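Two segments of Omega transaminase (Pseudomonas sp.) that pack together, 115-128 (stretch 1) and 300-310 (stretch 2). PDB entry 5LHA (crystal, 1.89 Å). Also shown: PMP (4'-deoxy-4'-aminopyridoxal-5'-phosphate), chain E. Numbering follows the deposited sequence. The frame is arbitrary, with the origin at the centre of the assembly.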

# COMPACT_ATOMS: atom_id res chain seq x y z
N MET A 115 8.03 15.98 28.25
CA MET A 115 8.20 16.48 26.89
C MET A 115 9.51 17.25 26.78
O MET A 115 9.84 18.07 27.64
CB MET A 115 7.03 17.39 26.50
CG MET A 115 5.70 16.68 26.30
SD MET A 115 5.76 15.38 25.05
CE MET A 115 4.60 14.20 25.74
N ALA A 116 10.25 17.00 25.70
CA ALA A 116 11.59 17.55 25.55
C ALA A 116 11.78 18.40 24.31
O ALA A 116 12.54 19.37 24.36
CB ALA A 116 12.63 16.42 25.55
N ARG A 117 11.11 18.08 23.20
CA ARG A 117 11.29 18.76 21.94
C ARG A 117 9.94 19.09 21.31
O ARG A 117 8.97 18.33 21.45
CB ARG A 117 12.12 17.91 20.96
CG ARG A 117 13.54 17.63 21.42
CD ARG A 117 14.43 18.85 21.22
NE ARG A 117 15.82 18.57 21.56
CZ ARG A 117 16.34 18.69 22.78
NH1 ARG A 117 15.59 19.09 23.79
NH2 ARG A 117 17.62 18.43 22.98
N VAL A 118 9.89 20.22 20.60
CA VAL A 118 8.71 20.67 19.88
C VAL A 118 9.05 20.75 18.40
O VAL A 118 10.12 21.24 18.03
CB VAL A 118 8.21 22.05 20.37
CG1 VAL A 118 6.84 22.34 19.78
CG2 VAL A 118 8.20 22.14 21.89
N LEU A 119 8.15 20.23 17.56
CA LEU A 119 8.16 20.49 16.12
C LEU A 119 6.92 21.30 15.79
O LEU A 119 5.80 20.78 15.82
CB LEU A 119 8.23 19.20 15.32
CG LEU A 119 9.04 19.33 14.03
CD1 LEU A 119 9.40 17.97 13.49
CD2 LEU A 119 8.29 20.14 12.97
N PHE A 120 7.12 22.58 15.46
CA PHE A 120 6.04 23.52 15.25
C PHE A 120 5.44 23.36 13.85
O PHE A 120 6.08 22.87 12.92
CB PHE A 120 6.53 24.96 15.43
CG PHE A 120 6.76 25.35 16.87
CD1 PHE A 120 5.69 25.59 17.72
CD2 PHE A 120 8.05 25.45 17.38
CE1 PHE A 120 5.91 25.93 19.05
CE2 PHE A 120 8.26 25.78 18.70
CZ PHE A 120 7.19 26.03 19.53
N SER A 121 4.20 23.80 13.73
CA SER A 121 3.45 23.72 12.49
C SER A 121 2.34 24.76 12.55
O SER A 121 2.43 25.72 13.32
CB SER A 121 2.97 22.27 12.27
OG SER A 121 2.05 21.87 13.28
N SER A 122 1.29 24.58 11.75
CA SER A 122 0.27 25.61 11.60
C SER A 122 -1.14 25.16 11.96
O SER A 122 -2.05 25.99 11.97
CB SER A 122 0.25 26.14 10.16
OG SER A 122 1.48 26.75 9.83
N GLY A 123 -1.34 23.89 12.30
CA GLY A 123 -2.68 23.43 12.61
C GLY A 123 -2.64 22.02 13.15
O GLY A 123 -1.58 21.43 13.33
N GLY A 124 -3.84 21.51 13.45
CA GLY A 124 -3.95 20.19 14.07
C GLY A 124 -3.61 19.04 13.14
O GLY A 124 -2.98 18.07 13.56
N SER A 125 -4.04 19.12 11.88
CA SER A 125 -3.68 18.10 10.91
C SER A 125 -2.17 18.06 10.70
O SER A 125 -1.59 16.98 10.51
CB SER A 125 -4.38 18.35 9.58
OG SER A 125 -5.78 18.31 9.74
N ASP A 126 -1.52 19.23 10.68
CA ASP A 126 -0.06 19.28 10.65
C ASP A 126 0.53 18.54 11.84
O ASP A 126 1.50 17.80 11.69
CB ASP A 126 0.46 20.72 10.67
CG ASP A 126 -0.01 21.55 9.52
OD1 ASP A 126 -0.84 21.09 8.72
OD2 ASP A 126 0.50 22.69 9.42
N ALA A 127 0.01 18.82 13.03
CA ALA A 127 0.55 18.20 14.24
C ALA A 127 0.39 16.69 14.19
O ALA A 127 1.29 15.95 14.60
CB ALA A 127 -0.14 18.77 15.48
N VAL A 128 -0.73 16.22 13.65
CA VAL A 128 -0.97 14.79 13.53
C VAL A 128 -0.06 14.19 12.46
O VAL A 128 0.61 13.17 12.68
CB VAL A 128 -2.46 14.52 13.24
CG1 VAL A 128 -2.67 13.07 12.82
CG2 VAL A 128 -3.30 14.87 14.48
N ILE A 300 -4.07 33.28 15.24
CA ILE A 300 -3.09 33.04 14.18
C ILE A 300 -2.92 31.54 14.06
O ILE A 300 -2.85 30.84 15.08
CB ILE A 300 -1.73 33.70 14.48
CG1 ILE A 300 -1.88 35.17 14.88
CG2 ILE A 300 -0.83 33.58 13.27
CD1 ILE A 300 -2.25 36.11 13.76
N PRO A 301 -2.87 30.99 12.85
CA PRO A 301 -2.69 29.53 12.71
C PRO A 301 -1.39 29.08 13.34
O PRO A 301 -0.31 29.57 13.01
CB PRO A 301 -2.69 29.33 11.19
CG PRO A 301 -3.50 30.46 10.66
CD PRO A 301 -3.12 31.63 11.55
N LEU A 302 -1.49 28.14 14.28
CA LEU A 302 -0.30 27.53 14.86
C LEU A 302 -0.63 26.11 15.29
O LEU A 302 -1.66 25.87 15.91
CB LEU A 302 0.21 28.34 16.06
CG LEU A 302 1.49 27.90 16.78
CD1 LEU A 302 2.73 28.14 15.92
CD2 LEU A 302 1.64 28.54 18.15
N GLY A 303 0.29 25.19 15.01
CA GLY A 303 0.21 23.85 15.53
C GLY A 303 1.54 23.47 16.15
O GLY A 303 2.57 24.10 15.90
N ALA A 304 1.51 22.44 16.99
CA ALA A 304 2.73 21.96 17.62
C ALA A 304 2.63 20.48 17.93
O ALA A 304 1.57 19.99 18.31
CB ALA A 304 3.06 22.74 18.90
N THR A 305 3.75 19.78 17.73
CA THR A 305 3.91 18.40 18.15
C THR A 305 5.07 18.35 19.14
O THR A 305 6.19 18.74 18.79
CB THR A 305 4.18 17.51 16.95
OG1 THR A 305 3.23 17.81 15.93
CG2 THR A 305 4.03 16.02 17.34
N LEU A 306 4.81 17.87 20.35
CA LEU A 306 5.84 17.74 21.37
C LEU A 306 6.24 16.28 21.51
O LEU A 306 5.40 15.39 21.42
CB LEU A 306 5.37 18.26 22.73
CG LEU A 306 5.35 19.78 22.96
CD1 LEU A 306 4.23 20.43 22.16
CD2 LEU A 306 5.21 20.10 24.44
N PHE A 307 7.53 16.05 21.76
CA PHE A 307 8.10 14.72 21.89
C PHE A 307 8.81 14.61 23.23
O PHE A 307 9.48 15.56 23.66
CB PHE A 307 9.06 14.42 20.74
CG PHE A 307 8.43 14.61 19.38
CD1 PHE A 307 8.34 15.87 18.80
CD2 PHE A 307 7.92 13.52 18.68
CE1 PHE A 307 7.75 16.04 17.56
CE2 PHE A 307 7.33 13.69 17.43
CZ PHE A 307 7.25 14.95 16.87
N ASN A 308 8.66 13.47 23.88
CA ASN A 308 9.27 13.32 25.19
C ASN A 308 10.76 13.00 25.06
O ASN A 308 11.29 12.81 23.96
CB ASN A 308 8.51 12.26 26.00
CG ASN A 308 8.53 10.87 25.36
OD1 ASN A 308 9.20 10.65 24.36
ND2 ASN A 308 7.78 9.95 25.94
N GLN A 309 11.44 12.96 26.21
CA GLN A 309 12.88 12.74 26.25
C GLN A 309 13.25 11.40 25.62
O GLN A 309 14.26 11.31 24.91
CB GLN A 309 13.39 12.81 27.69
CG GLN A 309 14.89 13.01 27.84
CD GLN A 309 15.34 14.45 27.61
OE1 GLN A 309 14.87 15.37 28.28
NE2 GLN A 309 16.26 14.64 26.67
N ARG A 310 12.47 10.36 25.90
CA ARG A 310 12.68 9.05 25.28
C ARG A 310 12.86 9.17 23.77
O ARG A 310 13.90 8.79 23.21
CB ARG A 310 11.51 8.13 25.61
CG ARG A 310 11.50 6.82 24.85
CD ARG A 310 10.15 6.14 24.93
NE ARG A 310 10.06 4.98 24.05
CZ ARG A 310 9.07 4.09 24.06
NH1 ARG A 310 8.06 4.21 24.92
NH2 ARG A 310 9.08 3.07 23.21
N1 PMP E . -7.38 16.28 15.54
C2 PMP E . -8.42 16.77 16.33
C2A PMP E . -8.83 16.06 17.59
C3 PMP E . -9.30 17.67 15.76
O3 PMP E . -10.52 17.91 16.33
C4 PMP E . -8.95 18.34 14.58
C4A PMP E . -9.88 19.38 14.01
N4A PMP E . -11.13 19.40 14.73
C5 PMP E . -7.75 18.03 13.94
C6 PMP E . -6.97 16.99 14.44
C5A PMP E . -7.32 18.84 12.72
O4P PMP E . -7.16 20.21 13.05
P PMP E . -7.02 21.36 11.93
O1P PMP E . -8.43 21.72 11.50
O2P PMP E . -6.37 22.57 12.58
O3P PMP E . -6.23 20.91 10.73
O HOH W 1 3.60 20.25 14.60
O HOH W 2 1.98 28.89 12.45

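The two stretches pair as neighbouring antiparallel strands, although at least 177 residues separate any two that touch. Together they bury 918 Å² of surface.

The backbone ladder satisfies alternate residues. Arg117 and Phe307 exchange two hydrogen bonds, Arg117 N to Phe307 O at 3.0 Å and Phe307 N to Arg117 O at 2.7 Å. Leu119 and Thr305 do the same, with Leu119 N to Thr305 O at 2.8 Å and Thr305 N to Leu119 O at 3.0 Å. Ser121 and Gly303 form the third pair, with Ser121 N to Gly303 O at 2.7 Å and Gly303 N to Ser121 O at 2.8 Å.

A beta bulge shifts the register between Met115 and Arg117. As a result Phe307 O accepts twice, since Ala116 N also donates to it at 2.6 Å. The side chain of Arg117 bonds back within its own stretch, from NH1 to Ala116 O at 3.1 Å. Its NE and NH2 are satisfied elsewhere in the structure.

Val118, Phe120, Ala304 and Leu306 share one sheet face, and their contacts are apolar. Val118 CG1 lies 3.9 Å from Ala304 CB, and Val118 CG2 lies 3.9 Å from Leu306 CG. Phe120 CD1 is 4.1 Å from Ala304 CB. On the other face, Leu119 CB meets the edge of the Phe307 ring, 3.9 Å from Phe307 CE1. Near the bulge, Met115 SD packs 3.7 Å from Leu306 CB.

The face with Leu119 also carries Ser121 and Thr305, whose hydroxyls are held by water 1 and the helix. Thr305 OG1 donates to Ala127 O at 3.0 Å, which ties the strand to the helix that follows stretch 1's strand. Water 1 donates to Thr305 OG1 at 2.8 Å and to Leu119 O at 2.6 Å. It is also hydrogen-bonded to Ser121 OG at 2.6 Å.

Gly303 fits where a side chain would not. An ideal CB there would lie 2.3 Å from Gly123 O and 2.7 Å from Ser121 OG, both clashes.

Past the ladder, Ser122 N donates to Asp126 OD2 at 3.1 Å. Gly123 is the N-cap residue, and its O accepts from Ala127 N at 3.1 Å. The start of this helix binds the PMP phosphate. Gly124 N donates to PMP O2P at 2.9 Å, while PMP O3P accepts from Ser125 N at 3.1 Å and Ser125 OG at 2.8 Å. At the far end of stretch 2, the Asn308 side chain caps a backbone N just beyond the stretch.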